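Local coordinates for galacto-N-biose/lacto-N-biose I transporter substrate-binding protein (Bifidobacterium longum, PDB 2Z8F) that binds sugars of the galacto-N-biose and lacto-N-biose type, here lacto-N-tetraose, as the solute-binding component of an ABC transporter, at residues N228-P233 against P255-S260; D60-L65 against P86-K91. One frame throughout, in Å; residues are numbered along the deposited sequence.

Interaction 1: N228-P233 against P255-S260; sequences NPRWDP and PLFMTS. With NAG (2-acetamido-2-deoxy-beta-D-glucopyranose), chain C; GAL (beta-D-galactopyranose), chain B.
Water 1 joins R230 to S260 across the contact, taking a bond from R230 NH1 at 2.8 Å. Its distance to S260 OG is also 2.8 Å, and the geometry places the water at the edge of the guanidinium, in its plane. The site belongs to the sugar cleft of a bacterial extracellular solute-binding protein: W231 and L256 both line the glycan pocket, and the indole is the aromatic platform familiar from carbohydrate-binding proteins. One indole face lies against the N-acetylglucosamine, with W231 CZ2 3.6 Å from NAG C5, a CH-pi type of packing. At the pyrrole side, W231 CD1 comes within 3.6 Å of GAL C6, and that approach is oblique. The opposite face is covered by its neighbour, R230 CG standing 3.4 Å above the ring plane near the rim. The R230 chain leaves with CG anti to the backbone N (chi1 175°), which, with the bend at chi2, lays the chain along the indole face opposite the N-acetylglucosamine, and W231 CH2 lies over the centre of the guanidinium. A salt bridge from R230 NE to E253 and a hydrogen bond from W231 NE1 to E177 help to set the rotation of both flat groups. Replacing W231 with alanine would probably strip the sugar of its flat support and leave E177 without its indole N-H partner. On the helix 254-261 side, L256 CD1 meets the indole edge, 4.1 Å from W231 CH2. Deeper in, R230 NH2 approaches the phenyl edge of F257, 4.5 Å from its CD1.

Interaction 2: D60-L65 against P86-K91; sequences DMIKKL and PEVFTK
Between 60-65, on helix 61-71, and 86-91, on helix 85-90, the nearest CA atoms are those of I62 and V88, 7.4 Å apart, and both residues direct their CB atoms toward the opposing segment. I62 carries its side of the contact with two branches. Its CB and CG2 both meet V88 CG1, the CB to CG1 distance being 3.9 Å, and the two side chains approach at a slant. The other branch takes the sterically crowded position between the backbone N and the carbonyl carbon (chi1 61°), and this sends CD1 across the E87 chain at about a right angle. There I62 CD1 lies 3.8 Å from E87 OE2, a methyl against a carboxylate oxygen. That oxygen also has a polar mate, S368 OG. In the fold, helix 61-71 is the connection of a beta-alpha-beta crossover from strand 47-53 to strand 77-81, which are separated in the sheet by strand 16-22. M61 and L65 rest on strands 16-22 and 77-81, while V88 packs on V80, so both helices are seated on the same sheet. K63 NZ is 6.5 Å from E87 OE2, too long for a salt bridge, though the opposite charges could still attract weakly. Within 86-91, the carbonyl oxygen of P86 is gripped twice, from opposite faces of its plane: by T90 N, and by T90 OG1 at 2.8 Å with a C=O...donor angle of 147°.

Along the chain both segments of interaction 2 precede those of interaction 1; the two contacts do not meet, with centres 26 Å and nearest atoms about 12 Å apart. Interaction 2 packs helices 61-71 and 85-90 on the mixed sheet that contains strands 16-22, 47-53 and 77-81. Interaction 1 joins the loop before helix 233-240 to helix 254-261, which follows strand 246-250 of a separate three-stranded antiparallel sheet. This separation is consistent with the two-lobed fold of solute-binding proteins. The glycan relates them: interaction 1 touches it, whereas the side chains of E87 and I62 stay about 7 Å from the glucose and about 8 Å from the N-acetylglucosamine, consistent with a place behind the sugar-contacting residues.

Interaction 1: N228-P233 against P255-S260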
loop_
_atom_site.group_PDB
_atom_site.type_symbol
_atom_site.label_atom_id
_atom_site.label_comp_id
_atom_site.label_asym_id
_atom_site.label_seq_id
_atom_site.Cartn_x
_atom_site.Cartn_y
_atom_site.Cartn_z
ATOM N N ASN A 228 -3.323 -18.738 -3.238
ATOM C CA ASN A 228 -1.937 -18.682 -2.765
ATOM C C ASN A 228 -1.680 -17.358 -2.048
ATOM O O ASN A 228 -2.144 -16.316 -2.517
ATOM C CB ASN A 228 -0.954 -18.822 -3.929
ATOM C CG ASN A 228 -1.207 -20.057 -4.773
ATOM O OD1 ASN A 228 -1.451 -19.946 -5.977
ATOM N ND2 ASN A 228 -1.170 -21.241 -4.144
ATOM N N PRO A 229 -0.977 -17.388 -0.902
ATOM C CA PRO A 229 -0.587 -16.143 -0.240
ATOM C C PRO A 229 0.293 -15.312 -1.177
ATOM O O PRO A 229 1.138 -15.874 -1.887
ATOM C CB PRO A 229 0.202 -16.636 0.986
ATOM C CG PRO A 229 -0.354 -18.011 1.230
ATOM C CD PRO A 229 -0.552 -18.577 -0.131
ATOM N N ARG A 230 0.073 -13.997 -1.219
ATOM C CA ARG A 230 0.741 -13.117 -2.194
ATOM C C ARG A 230 2.266 -13.235 -2.148
ATOM O O ARG A 230 2.953 -13.163 -3.182
ATOM C CB ARG A 230 0.343 -11.662 -1.885
ATOM C CG ARG A 230 1.044 -10.586 -2.719
ATOM C CD ARG A 230 0.761 -10.731 -4.203
ATOM N NE ARG A 230 1.436 -9.711 -4.991
ATOM C CZ ARG A 230 2.699 -9.773 -5.387
ATOM N NH1 ARG A 230 3.461 -10.821 -5.066
ATOM N NH2 ARG A 230 3.199 -8.784 -6.104
ATOM N N TRP A 231 2.774 -13.387 -0.937
ATOM C CA TRP A 231 4.217 -13.309 -0.711
ATOM C C TRP A 231 4.884 -14.675 -0.668
ATOM O O TRP A 231 6.093 -14.762 -0.436
ATOM C CB TRP A 231 4.525 -12.401 0.496
ATOM C CG TRP A 231 3.855 -11.048 0.278
ATOM C CD1 TRP A 231 2.748 -10.573 0.919
ATOM C CD2 TRP A 231 4.198 -10.067 -0.721
ATOM N NE1 TRP A 231 2.385 -9.352 0.391
ATOM C CE2 TRP A 231 3.260 -9.013 -0.610
ATOM C CE3 TRP A 231 5.201 -9.980 -1.698
ATOM C CZ2 TRP A 231 3.294 -7.878 -1.437
ATOM C CZ3 TRP A 231 5.248 -8.850 -2.516
ATOM C CH2 TRP A 231 4.296 -7.812 -2.377
ATOM N N ASP A 232 4.106 -15.723 -0.936
ATOM C CA ASP A 232 4.630 -17.098 -1.054
ATOM C C ASP A 232 5.132 -17.427 -2.462
ATOM O O ASP A 232 4.601 -16.929 -3.450
ATOM C CB ASP A 232 3.551 -18.106 -0.646
ATOM C CG ASP A 232 3.437 -18.258 0.858
ATOM O OD1 ASP A 232 4.195 -17.580 1.598
ATOM O OD2 ASP A 232 2.593 -19.065 1.308
ATOM N N PRO A 233 6.162 -18.301 -2.571
ATOM C CA PRO A 233 6.614 -18.745 -3.890
ATOM C C PRO A 233 5.517 -19.328 -4.788
ATOM O O PRO A 233 5.632 -19.269 -6.014
ATOM C CB PRO A 233 7.666 -19.829 -3.552
ATOM C CG PRO A 233 8.150 -19.448 -2.192
ATOM C CD PRO A 233 6.981 -18.854 -1.477
ATOM N N PRO A 255 6.815 -3.334 -10.452
ATOM C CA PRO A 255 8.117 -3.997 -10.705
ATOM C C PRO A 255 8.259 -5.309 -9.952
ATOM O O PRO A 255 8.963 -6.229 -10.407
ATOM C CB PRO A 255 9.129 -2.985 -10.181
ATOM C CG PRO A 255 8.374 -2.199 -9.114
ATOM C CD PRO A 255 6.967 -2.090 -9.667
ATOM N N LEU A 256 7.603 -5.412 -8.803
ATOM C CA LEU A 256 7.614 -6.655 -8.028
ATOM C C LEU A 256 6.978 -7.803 -8.801
ATOM O O LEU A 256 7.512 -8.919 -8.874
ATOM C CB LEU A 256 6.895 -6.430 -6.696
ATOM C CG LEU A 256 7.334 -5.217 -5.850
ATOM C CD1 LEU A 256 6.535 -5.202 -4.538
ATOM C CD2 LEU A 256 8.848 -5.196 -5.560
ATOM N N PHE A 257 5.802 -7.513 -9.363
ATOM C CA PHE A 257 5.066 -8.434 -10.190
ATOM C C PHE A 257 5.876 -8.851 -11.417
ATOM O O PHE A 257 5.904 -10.046 -11.776
ATOM C CB PHE A 257 3.729 -7.774 -10.578
ATOM C CG PHE A 257 2.717 -8.729 -11.154
ATOM C CD1 PHE A 257 1.796 -9.374 -10.311
ATOM C CD2 PHE A 257 2.662 -8.961 -12.525
ATOM C CE1 PHE A 257 0.843 -10.259 -10.859
ATOM C CE2 PHE A 257 1.726 -9.844 -13.079
ATOM C CZ PHE A 257 0.816 -10.483 -12.245
ATOM N N MET A 258 6.558 -7.882 -12.030
ATOM C CA MET A 258 7.391 -8.130 -13.213
ATOM C C MET A 258 8.482 -9.112 -12.874
ATOM O O MET A 258 8.640 -10.115 -13.570
ATOM C CB MET A 258 8.024 -6.838 -13.703
ATOM C CG MET A 258 7.065 -5.997 -14.517
ATOM S SD MET A 258 7.696 -4.345 -14.829
ATOM C CE MET A 258 9.309 -4.798 -15.522
ATOM N N THR A 259 9.196 -8.838 -11.786
ATOM C CA THR A 259 10.256 -9.746 -11.300
ATOM C C THR A 259 9.691 -11.131 -10.987
ATOM O O THR A 259 10.282 -12.144 -11.381
ATOM C CB THR A 259 10.989 -9.189 -10.076
ATOM O OG1 THR A 259 11.659 -7.967 -10.425
ATOM C CG2 THR A 259 12.038 -10.193 -9.560
ATOM N N SER A 260 8.536 -11.174 -10.309
ATOM C CA SER A 260 7.909 -12.441 -9.912
ATOM C C SER A 260 7.449 -13.279 -11.106
ATOM O O SER A 260 7.382 -14.507 -11.019
ATOM C CB SER A 260 6.717 -12.187 -8.963
ATOM O OG SER A 260 7.162 -11.819 -7.670
HETATM C C1 NAG C . 3.320 -5.605 2.743
HETATM C C2 NAG C . 3.480 -4.086 2.675
HETATM C C3 NAG C . 4.134 -3.573 1.384
HETATM C C4 NAG C . 5.399 -4.420 1.062
HETATM C C5 NAG C . 4.986 -5.896 1.074
HETATM C C6 NAG C . 6.126 -6.811 0.615
HETATM C C7 NAG C . 1.964 -2.587 3.802
HETATM C C8 NAG C . 0.569 -2.025 3.865
HETATM N N2 NAG C . 2.145 -3.484 2.849
HETATM O O3 NAG C . 4.385 -2.211 1.705
HETATM O O4 NAG C . 5.855 -4.086 -0.224
HETATM O O5 NAG C . 4.555 -6.212 2.386
HETATM O O6 NAG C . 7.162 -6.740 1.562
HETATM O O7 NAG C . 2.818 -2.173 4.586
HETATM C C1 GAL B . 1.365 -8.436 6.329
HETATM C C2 GAL B . 1.909 -7.108 5.779
HETATM C C3 GAL B . 2.329 -7.179 4.317
HETATM C C4 GAL B . 3.212 -8.404 4.059
HETATM C C5 GAL B . 2.530 -9.656 4.618
HETATM C C6 GAL B . 3.402 -10.904 4.493
HETATM O O2 GAL B . 0.905 -6.141 5.951
HETATM O O3 GAL B . 2.965 -5.918 4.097
HETATM O O4 GAL B . 4.399 -8.185 4.777
HETATM O O5 GAL B . 2.248 -9.479 5.984
HETATM O O6 GAL B . 2.663 -11.995 5.053
HETATM O O HOH W 1 5.949 -9.876 -6.057
#

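Interaction 2: D60-L65 against P86-K91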
loop_
_atom_site.group_PDB
_atom_site.type_symbol
_atom_site.label_atom_id
_atom_site.label_comp_id
_atom_site.label_asym_id
_atom_site.label_seq_id
_atom_site.Cartn_x
_atom_site.Cartn_y
_atom_site.Cartn_z
ATOM N N ASP A 60 6.586 -6.061 10.856
ATOM C CA ASP A 60 7.457 -6.035 12.013
ATOM C C ASP A 60 8.199 -4.697 12.168
ATOM O O ASP A 60 8.748 -4.402 13.227
ATOM C CB ASP A 60 8.441 -7.215 11.956
ATOM C CG ASP A 60 7.813 -8.519 12.427
ATOM O OD1 ASP A 60 6.837 -8.470 13.206
ATOM O OD2 ASP A 60 8.295 -9.608 12.006
ATOM N N MET A 61 8.203 -3.878 11.122
ATOM C CA MET A 61 8.976 -2.639 11.191
ATOM C C MET A 61 8.539 -1.704 12.312
ATOM O O MET A 61 9.381 -1.226 13.065
ATOM C CB MET A 61 9.036 -1.908 9.847
ATOM C CG MET A 61 9.881 -0.659 9.920
ATOM S SD MET A 61 10.423 -0.115 8.304
ATOM C CE MET A 61 11.064 1.492 8.781
ATOM N N ILE A 62 7.237 -1.427 12.445
ATOM C CA ILE A 62 6.834 -0.506 13.506
ATOM C C ILE A 62 7.008 -1.104 14.912
ATOM O O ILE A 62 7.143 -0.380 15.888
ATOM C CB ILE A 62 5.418 0.097 13.295
ATOM C CG1 ILE A 62 4.338 -0.983 13.263
ATOM C CG2 ILE A 62 5.428 0.972 12.022
ATOM C CD1 ILE A 62 2.896 -0.429 13.490
ATOM N N LYS A 63 7.052 -2.429 14.986
ATOM C CA LYS A 63 7.359 -3.110 16.245
ATOM C C LYS A 63 8.826 -2.883 16.639
ATOM O O LYS A 63 9.115 -2.573 17.802
ATOM C CB LYS A 63 7.063 -4.601 16.113
ATOM C CG LYS A 63 5.598 -4.912 15.795
ATOM C CD LYS A 63 5.377 -6.414 15.606
ATOM C CE LYS A 63 3.890 -6.769 15.624
ATOM N NZ LYS A 63 3.188 -6.305 14.380
ATOM N N LYS A 64 9.737 -2.999 15.673
ATOM C CA LYS A 64 11.148 -2.664 15.913
ATOM C C LYS A 64 11.319 -1.189 16.288
ATOM O O LYS A 64 12.091 -0.862 17.193
ATOM C CB LYS A 64 12.050 -3.021 14.721
ATOM C CG LYS A 64 13.558 -2.706 14.989
ATOM C CD LYS A 64 14.471 -2.979 13.779
ATOM C CE LYS A 64 15.887 -2.378 13.955
ATOM N NZ LYS A 64 16.487 -2.656 15.305
ATOM N N LEU A 65 10.612 -0.299 15.592
ATOM C CA LEU A 65 10.673 1.134 15.888
ATOM C C LEU A 65 10.236 1.401 17.326
ATOM O O LEU A 65 10.846 2.205 18.016
ATOM C CB LEU A 65 9.798 1.944 14.914
ATOM C CG LEU A 65 10.247 2.003 13.458
ATOM C CD1 LEU A 65 9.285 2.876 12.668
ATOM C CD2 LEU A 65 11.634 2.587 13.364
ATOM N N PRO A 86 -1.288 6.834 12.651
ATOM C CA PRO A 86 -2.071 7.076 13.880
ATOM C C PRO A 86 -1.644 6.141 15.022
ATOM O O PRO A 86 -1.536 6.568 16.170
ATOM C CB PRO A 86 -3.526 6.844 13.410
ATOM C CG PRO A 86 -3.499 7.145 11.933
ATOM C CD PRO A 86 -2.168 6.491 11.519
ATOM N N GLU A 87 -1.324 4.899 14.693
ATOM C CA GLU A 87 -0.901 3.923 15.695
ATOM C C GLU A 87 0.412 4.332 16.368
ATOM O O GLU A 87 0.518 4.362 17.590
ATOM C CB GLU A 87 -0.745 2.570 15.028
ATOM C CG GLU A 87 -0.446 1.424 15.991
ATOM C CD GLU A 87 -0.701 0.056 15.362
ATOM O OE1 GLU A 87 -1.519 -0.072 14.416
ATOM O OE2 GLU A 87 -0.077 -0.895 15.817
ATOM N N VAL A 88 1.419 4.670 15.565
ATOM C CA VAL A 88 2.701 5.006 16.153
ATOM C C VAL A 88 2.672 6.372 16.839
ATOM O O VAL A 88 3.413 6.599 17.788
ATOM C CB VAL A 88 3.879 4.854 15.153
ATOM C CG1 VAL A 88 4.030 3.396 14.744
ATOM C CG2 VAL A 88 3.716 5.770 13.941
ATOM N N PHE A 89 1.800 7.263 16.370
ATOM C CA PHE A 89 1.580 8.533 17.065
ATOM C C PHE A 89 1.038 8.254 18.469
ATOM O O PHE A 89 1.558 8.765 19.467
ATOM C CB PHE A 89 0.588 9.416 16.307
ATOM C CG PHE A 89 0.030 10.535 17.141
ATOM C CD1 PHE A 89 0.715 11.741 17.267
ATOM C CD2 PHE A 89 -1.152 10.355 17.854
ATOM C CE1 PHE A 89 0.203 12.768 18.066
ATOM C CE2 PHE A 89 -1.669 11.374 18.654
ATOM C CZ PHE A 89 -0.996 12.581 18.757
ATOM N N THR A 90 -0.018 7.445 18.526
ATOM C CA THR A 90 -0.679 7.128 19.797
ATOM C C THR A 90 0.267 6.441 20.790
ATOM O O THR A 90 0.162 6.651 22.014
ATOM C CB THR A 90 -1.971 6.317 19.545
ATOM O OG1 THR A 90 -2.795 7.052 18.632
ATOM C CG2 THR A 90 -2.755 6.108 20.849
ATOM N N LYS A 91 1.213 5.669 20.267
ATOM C CA LYS A 91 2.265 5.054 21.076
ATOM C C LYS A 91 3.401 6.020 21.472
ATOM O O LYS A 91 4.347 5.602 22.155
ATOM C CB LYS A 91 2.811 3.817 20.372
ATOM C CG LYS A 91 1.783 2.685 20.299
ATOM C CD LYS A 91 2.380 1.400 19.768
ATOM C CE LYS A 91 1.518 0.201 20.189
ATOM N NZ LYS A 91 2.200 -1.074 19.863
#